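Local coordinates for protein MmcR (Streptomyces lavendulae, PDB 3GWZ) that transfers a methyl group from S-adenosyl-L-methionine to the 6-hydroxyl of the quinone in mitomycin precursors, completing the methoxy group of mitomycins A and B, at residues Thr189-Val194 with Arg213-Ala218; Ala195-Phe200 with Val361-Ile366. One frame throughout, in Å; residues are numbered along the deposited sequence.

How the contacts relate
Both contacts belong to the methyltransferase part of the chain, and their centres lie about 12 Å apart. They share helix 173-197: contact 1 uses its residues 189-194, while contact 2 takes its last turn and the residues leading out of it. In chain order come 189-194, 195-200, 213-218 and 361-366, so the partners alternate. The helix meets helix 215-223, which follows the first strand of the seven-stranded sheet, and then strand 361-368, next to the edge strand 348-355. The two contacts also touch directly, E190 OE2 lying against V361 CG2. One helix thus spans from the cofactor side, where the side chain of S215 comes within about 6 Å of bound S-adenosyl-L-homocysteine, to the C-terminal strand.

Contact 1: Thr189-Val194 with Arg213-Ala218; sequences TEAGQV and RGSLMA
The flat group at work here is the peptide plane joining S215 to L216, and A191 lays its methyl over one face, displaced toward the side where S215 O and L216 CA lie. A191 CB is 3.4 Å from S215 O and 3.7 Å from L216 CA. Alanine suits the spot because a single methyl lets the backbones close in, the CA atoms of A191 and L216 being 4.5 Å apart. One turn further on, V194 meets L216 at about a right angle. L216 carries CG anti to the backbone N (chi1 177°), which lets one branch, CD1, reach the other helix. There L216 CD1 settles against the fork of the valine, 3.7 Å from V194 CB and slightly further from both V194 methyls. No hydrogen bond crosses between the segments, so apolar fit carries the contact. S215 instead turns its hydroxyl to S187, a residue that binds S-adenosyl-L-methionine, and the S215 OG to S187 OG hydrogen bond satisfies this buried group. G214, at the N-cap of the second helix, has a positive phi of 92° at which a CB would strike the preceding carbonyl. It belongs to the glycine-rich loop after strand 205-209, the hallmark of class I methyltransferases. A218 packs on L244 and L245 of helix 235-247, so that helix 215-223 lies between it and helix 173-197, while L216 packs on L273 and K275 of strand 271-275.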
loop_
_atom_site.group_PDB
_atom_site.type_symbol
_atom_site.label_atom_id
_atom_site.label_comp_id
_atom_site.label_asym_id
_atom_site.label_seq_id
_atom_site.Cartn_x
_atom_site.Cartn_y
_atom_site.Cartn_z
ATOM N N THR A 189 3.931 -15.825 11.186
ATOM C CA THR A 189 4.685 -16.866 10.509
ATOM C C THR A 189 4.716 -18.149 11.332
ATOM O O THR A 189 4.440 -19.244 10.828
ATOM C CB THR A 189 6.122 -16.406 10.220
ATOM O OG1 THR A 189 6.086 -15.195 9.454
ATOM C CG2 THR A 189 6.886 -17.477 9.454
ATOM N N GLU A 190 5.046 -18.008 12.609
ATOM C CA GLU A 190 5.156 -19.155 13.500
ATOM C C GLU A 190 3.826 -19.865 13.684
ATOM O O GLU A 190 3.800 -21.066 13.927
ATOM C CB GLU A 190 5.671 -18.711 14.871
ATOM C CG GLU A 190 7.070 -18.148 14.842
ATOM C CD GLU A 190 7.485 -17.587 16.183
ATOM O OE1 GLU A 190 6.601 -17.121 16.939
ATOM O OE2 GLU A 190 8.698 -17.608 16.472
ATOM N N ALA A 191 2.729 -19.116 13.585
ATOM C CA ALA A 191 1.413 -19.652 13.933
ATOM C C ALA A 191 1.037 -20.810 13.019
ATOM O O ALA A 191 0.628 -21.869 13.491
ATOM C CB ALA A 191 0.337 -18.555 13.887
ATOM N N GLY A 192 1.174 -20.601 11.711
ATOM C CA GLY A 192 0.940 -21.658 10.740
ATOM C C GLY A 192 1.840 -22.861 10.959
ATOM O O GLY A 192 1.402 -24.008 10.817
ATOM N N GLN A 193 3.099 -22.600 11.306
ATOM C CA GLN A 193 4.060 -23.669 11.571
ATOM C C GLN A 193 3.626 -24.510 12.764
ATOM O O GLN A 193 3.646 -25.739 12.706
ATOM C CB GLN A 193 5.465 -23.101 11.825
ATOM C CG GLN A 193 6.150 -22.532 10.598
ATOM C CD GLN A 193 7.339 -21.652 10.947
ATOM O OE1 GLN A 193 7.613 -21.389 12.122
ATOM N NE2 GLN A 193 8.051 -21.190 9.927
ATOM N N VAL A 194 3.237 -23.855 13.854
ATOM C CA VAL A 194 2.813 -24.598 15.038
ATOM C C VAL A 194 1.582 -25.453 14.744
ATOM O O VAL A 194 1.506 -26.621 15.137
ATOM C CB VAL A 194 2.463 -23.666 16.210
ATOM C CG1 VAL A 194 1.829 -24.462 17.324
ATOM C CG2 VAL A 194 3.698 -22.917 16.706
ATOM N N ARG A 213 -1.426 -10.807 20.053
ATOM C CA ARG A 213 -2.607 -10.396 19.300
ATOM C C ARG A 213 -3.444 -11.575 18.832
ATOM O O ARG A 213 -4.437 -11.391 18.135
ATOM C CB ARG A 213 -2.229 -9.510 18.111
ATOM C CG ARG A 213 -1.889 -8.095 18.518
ATOM C CD ARG A 213 -1.403 -7.279 17.337
ATOM N NE ARG A 213 -1.383 -5.858 17.664
ATOM C CZ ARG A 213 -1.146 -4.890 16.783
ATOM N NH1 ARG A 213 -0.909 -5.183 15.510
ATOM N NH2 ARG A 213 -1.154 -3.628 17.181
ATOM N N GLY A 214 -3.035 -12.783 19.200
ATOM C CA GLY A 214 -3.880 -13.945 19.002
ATOM C C GLY A 214 -3.700 -14.725 17.710
ATOM O O GLY A 214 -4.499 -15.604 17.419
ATOM N N SER A 215 -2.667 -14.418 16.926
ATOM C CA SER A 215 -2.456 -15.154 15.676
ATOM C C SER A 215 -2.204 -16.655 15.888
ATOM O O SER A 215 -2.625 -17.492 15.078
ATOM C CB SER A 215 -1.354 -14.511 14.813
ATOM O OG SER A 215 -0.080 -14.606 15.424
ATOM N N LEU A 216 -1.524 -17.011 16.969
ATOM C CA LEU A 216 -1.309 -18.424 17.248
ATOM C C LEU A 216 -2.643 -19.131 17.496
ATOM O O LEU A 216 -2.924 -20.173 16.901
ATOM C CB LEU A 216 -0.369 -18.638 18.437
ATOM C CG LEU A 216 -0.170 -20.113 18.817
ATOM C CD1 LEU A 216 0.402 -20.893 17.641
ATOM C CD2 LEU A 216 0.727 -20.262 20.052
HETATM N N MSE A 217 -3.466 -18.569 18.379
HETATM C CA MSE A 217 -4.776 -19.169 18.653
HETATM C C MSE A 217 -5.626 -19.222 17.375
HETATM O O MSE A 217 -6.334 -20.205 17.130
HETATM C CB MSE A 217 -5.513 -18.415 19.770
HETATM C CG MSE A 217 -6.809 -19.084 20.237
HETATM SE SE MSE A 217 -6.445 -20.713 21.235
HETATM C CE MSE A 217 -6.254 -21.961 19.761
ATOM N N ALA A 218 -5.549 -18.172 16.560
ATOM C CA ALA A 218 -6.328 -18.120 15.323
ATOM C C ALA A 218 -5.924 -19.231 14.360
ATOM O O ALA A 218 -6.776 -19.900 13.791
ATOM C CB ALA A 218 -6.214 -16.734 14.648
#

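Contact 2: Ala195-Phe200 with Val361-Ile366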
loop_
_atom_site.group_PDB
_atom_site.type_symbol
_atom_site.label_atom_id
_atom_site.label_comp_id
_atom_site.label_asym_id
_atom_site.label_seq_id
_atom_site.Cartn_x
_atom_site.Cartn_y
_atom_site.Cartn_z
ATOM N N ALA A 195 0.608 -24.852 14.068
ATOM C CA ALA A 195 -0.648 -25.534 13.765
ATOM C C ALA A 195 -0.419 -26.760 12.879
ATOM O O ALA A 195 -1.222 -27.687 12.864
ATOM C CB ALA A 195 -1.632 -24.559 13.094
ATOM N N ALA A 196 0.684 -26.761 12.143
ATOM C CA ALA A 196 0.980 -27.853 11.230
ATOM C C ALA A 196 1.892 -28.886 11.882
ATOM O O ALA A 196 1.977 -30.023 11.424
ATOM C CB ALA A 196 1.608 -27.314 9.949
ATOM N N ALA A 197 2.569 -28.487 12.955
ATOM C CA ALA A 197 3.586 -29.340 13.571
ATOM C C ALA A 197 3.087 -30.120 14.783
ATOM O O ALA A 197 3.769 -31.020 15.272
ATOM C CB ALA A 197 4.818 -28.516 13.943
ATOM N N TYR A 198 1.904 -29.781 15.272
ATOM C CA TYR A 198 1.374 -30.446 16.452
ATOM C C TYR A 198 -0.056 -30.898 16.219
ATOM O O TYR A 198 -0.897 -30.123 15.760
ATOM C CB TYR A 198 1.433 -29.526 17.679
ATOM C CG TYR A 198 1.101 -30.227 18.978
ATOM C CD1 TYR A 198 2.087 -30.889 19.703
ATOM C CD2 TYR A 198 -0.193 -30.222 19.481
ATOM C CE1 TYR A 198 1.793 -31.534 20.884
ATOM C CE2 TYR A 198 -0.499 -30.862 20.656
ATOM C CZ TYR A 198 0.498 -31.520 21.359
ATOM O OH TYR A 198 0.201 -32.157 22.543
ATOM N N ASP A 199 -0.327 -32.157 16.552
ATOM C CA ASP A 199 -1.653 -32.731 16.378
ATOM C C ASP A 199 -2.585 -32.362 17.529
ATOM O O ASP A 199 -2.549 -32.980 18.590
ATOM C CB ASP A 199 -1.547 -34.252 16.253
ATOM C CG ASP A 199 -2.844 -34.893 15.792
ATOM O OD1 ASP A 199 -3.881 -34.194 15.766
ATOM O OD2 ASP A 199 -2.824 -36.099 15.454
ATOM N N PHE A 200 -3.429 -31.358 17.306
ATOM C CA PHE A 200 -4.363 -30.885 18.329
ATOM C C PHE A 200 -5.706 -31.613 18.263
ATOM O O PHE A 200 -6.644 -31.234 18.967
ATOM C CB PHE A 200 -4.637 -29.381 18.163
ATOM C CG PHE A 200 -3.443 -28.490 18.444
ATOM C CD1 PHE A 200 -3.225 -27.987 19.714
ATOM C CD2 PHE A 200 -2.569 -28.141 17.431
ATOM C CE1 PHE A 200 -2.134 -27.164 19.981
ATOM C CE2 PHE A 200 -1.482 -27.318 17.684
ATOM C CZ PHE A 200 -1.268 -26.830 18.968
ATOM N N VAL A 361 13.306 -22.056 17.007
ATOM C CA VAL A 361 12.038 -22.300 17.688
ATOM C C VAL A 361 11.742 -23.787 17.778
ATOM O O VAL A 361 11.842 -24.506 16.788
ATOM C CB VAL A 361 10.854 -21.632 16.982
ATOM C CG1 VAL A 361 9.569 -21.918 17.765
ATOM C CG2 VAL A 361 11.081 -20.137 16.853
ATOM N N ARG A 362 11.368 -24.248 18.965
ATOM C CA ARG A 362 10.935 -25.632 19.127
ATOM C C ARG A 362 9.658 -25.681 19.944
ATOM O O ARG A 362 9.348 -24.739 20.674
ATOM C CB ARG A 362 12.025 -26.488 19.789
ATOM C CG ARG A 362 13.185 -26.832 18.856
ATOM C CD ARG A 362 14.099 -27.907 19.430
ATOM N NE ARG A 362 13.528 -29.253 19.348
ATOM C CZ ARG A 362 13.572 -30.022 18.261
ATOM N NH1 ARG A 362 14.141 -29.578 17.150
ATOM N NH2 ARG A 362 13.039 -31.235 18.279
ATOM N N ILE A 363 8.914 -26.775 19.807
ATOM C CA ILE A 363 7.734 -27.000 20.622
ATOM C C ILE A 363 8.106 -28.019 21.686
ATOM O O ILE A 363 8.445 -29.150 21.360
ATOM C CB ILE A 363 6.563 -27.567 19.785
ATOM C CG1 ILE A 363 6.128 -26.565 18.721
ATOM C CG2 ILE A 363 5.375 -27.925 20.689
ATOM C CD1 ILE A 363 5.359 -27.195 17.569
ATOM N N VAL A 364 8.071 -27.621 22.953
ATOM C CA VAL A 364 8.352 -28.559 24.021
ATOM C C VAL A 364 7.038 -29.007 24.651
ATOM O O VAL A 364 6.354 -28.220 25.301
ATOM C CB VAL A 364 9.284 -27.953 25.078
ATOM C CG1 VAL A 364 9.656 -29.000 26.123
ATOM C CG2 VAL A 364 10.543 -27.410 24.409
ATOM N N GLU A 365 6.674 -30.269 24.426
ATOM C CA GLU A 365 5.435 -30.809 24.969
ATOM C C GLU A 365 5.663 -31.329 26.381
ATOM O O GLU A 365 6.566 -32.132 26.618
ATOM C CB GLU A 365 4.889 -31.932 24.086
ATOM C CG GLU A 365 3.613 -32.563 24.654
ATOM C CD GLU A 365 3.131 -33.752 23.843
ATOM O OE1 GLU A 365 3.980 -34.550 23.397
ATOM O OE2 GLU A 365 1.904 -33.891 23.658
ATOM N N ILE A 366 4.817 -30.883 27.305
ATOM C CA ILE A 366 5.041 -31.066 28.733
ATOM C C ILE A 366 3.785 -31.604 29.431
ATOM O O ILE A 366 2.658 -31.242 29.077
ATOM C CB ILE A 366 5.478 -29.719 29.369
ATOM C CG1 ILE A 366 6.846 -29.298 28.824
ATOM C CG2 ILE A 366 5.488 -29.790 30.885
ATOM C CD1 ILE A 366 7.015 -27.794 28.702
#
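Where helix 173-197 ends and the chain turns toward the first strand of the Rossmann-like sheet, A197 and Y198 meet the antiparallel strand 361-368. Y198 OH donates a hydrogen bond to E365 OE2, with 2.7 Å between the oxygens. The tyrosine hydroxyl meets this oxygen from above the carboxylate, 41° out of its plane, and ring and carboxylate stand nearly perpendicular, 87° apart. E365 lies at the edge of the ring, near its plane, its OE2 3.6 Å from Y198 CE1. CG of Y198 is anti to the backbone N (chi1 -171°) and the glutamate chain is extended, which lets the two long side chains bridge the 9.4 Å between Y198 CA and E365 CA. Glutamate suits this buried place because both its oxygens have partners: E365 OE1 forms a salt bridge with R352 on strand 348-355, which would probably keep the carboxylate charged. Two residues closer to the start of the strand, I363 reaches out with CD1, 3.9 Å from A197 CB, and the alanine offers just one methyl for it to rest on. Within the turn, Y198 CD2 sits over the centre of the F200 ring, 3.4 Å above its plane, and F200 meets F224 edge-to-face. The reversed strand 361-368, inserted between strands 302-308 and 348-355, gives the 3-2-1-4-5-7-6 order characteristic of class I methyltransferases, and the end of helix 173-197 packs against it.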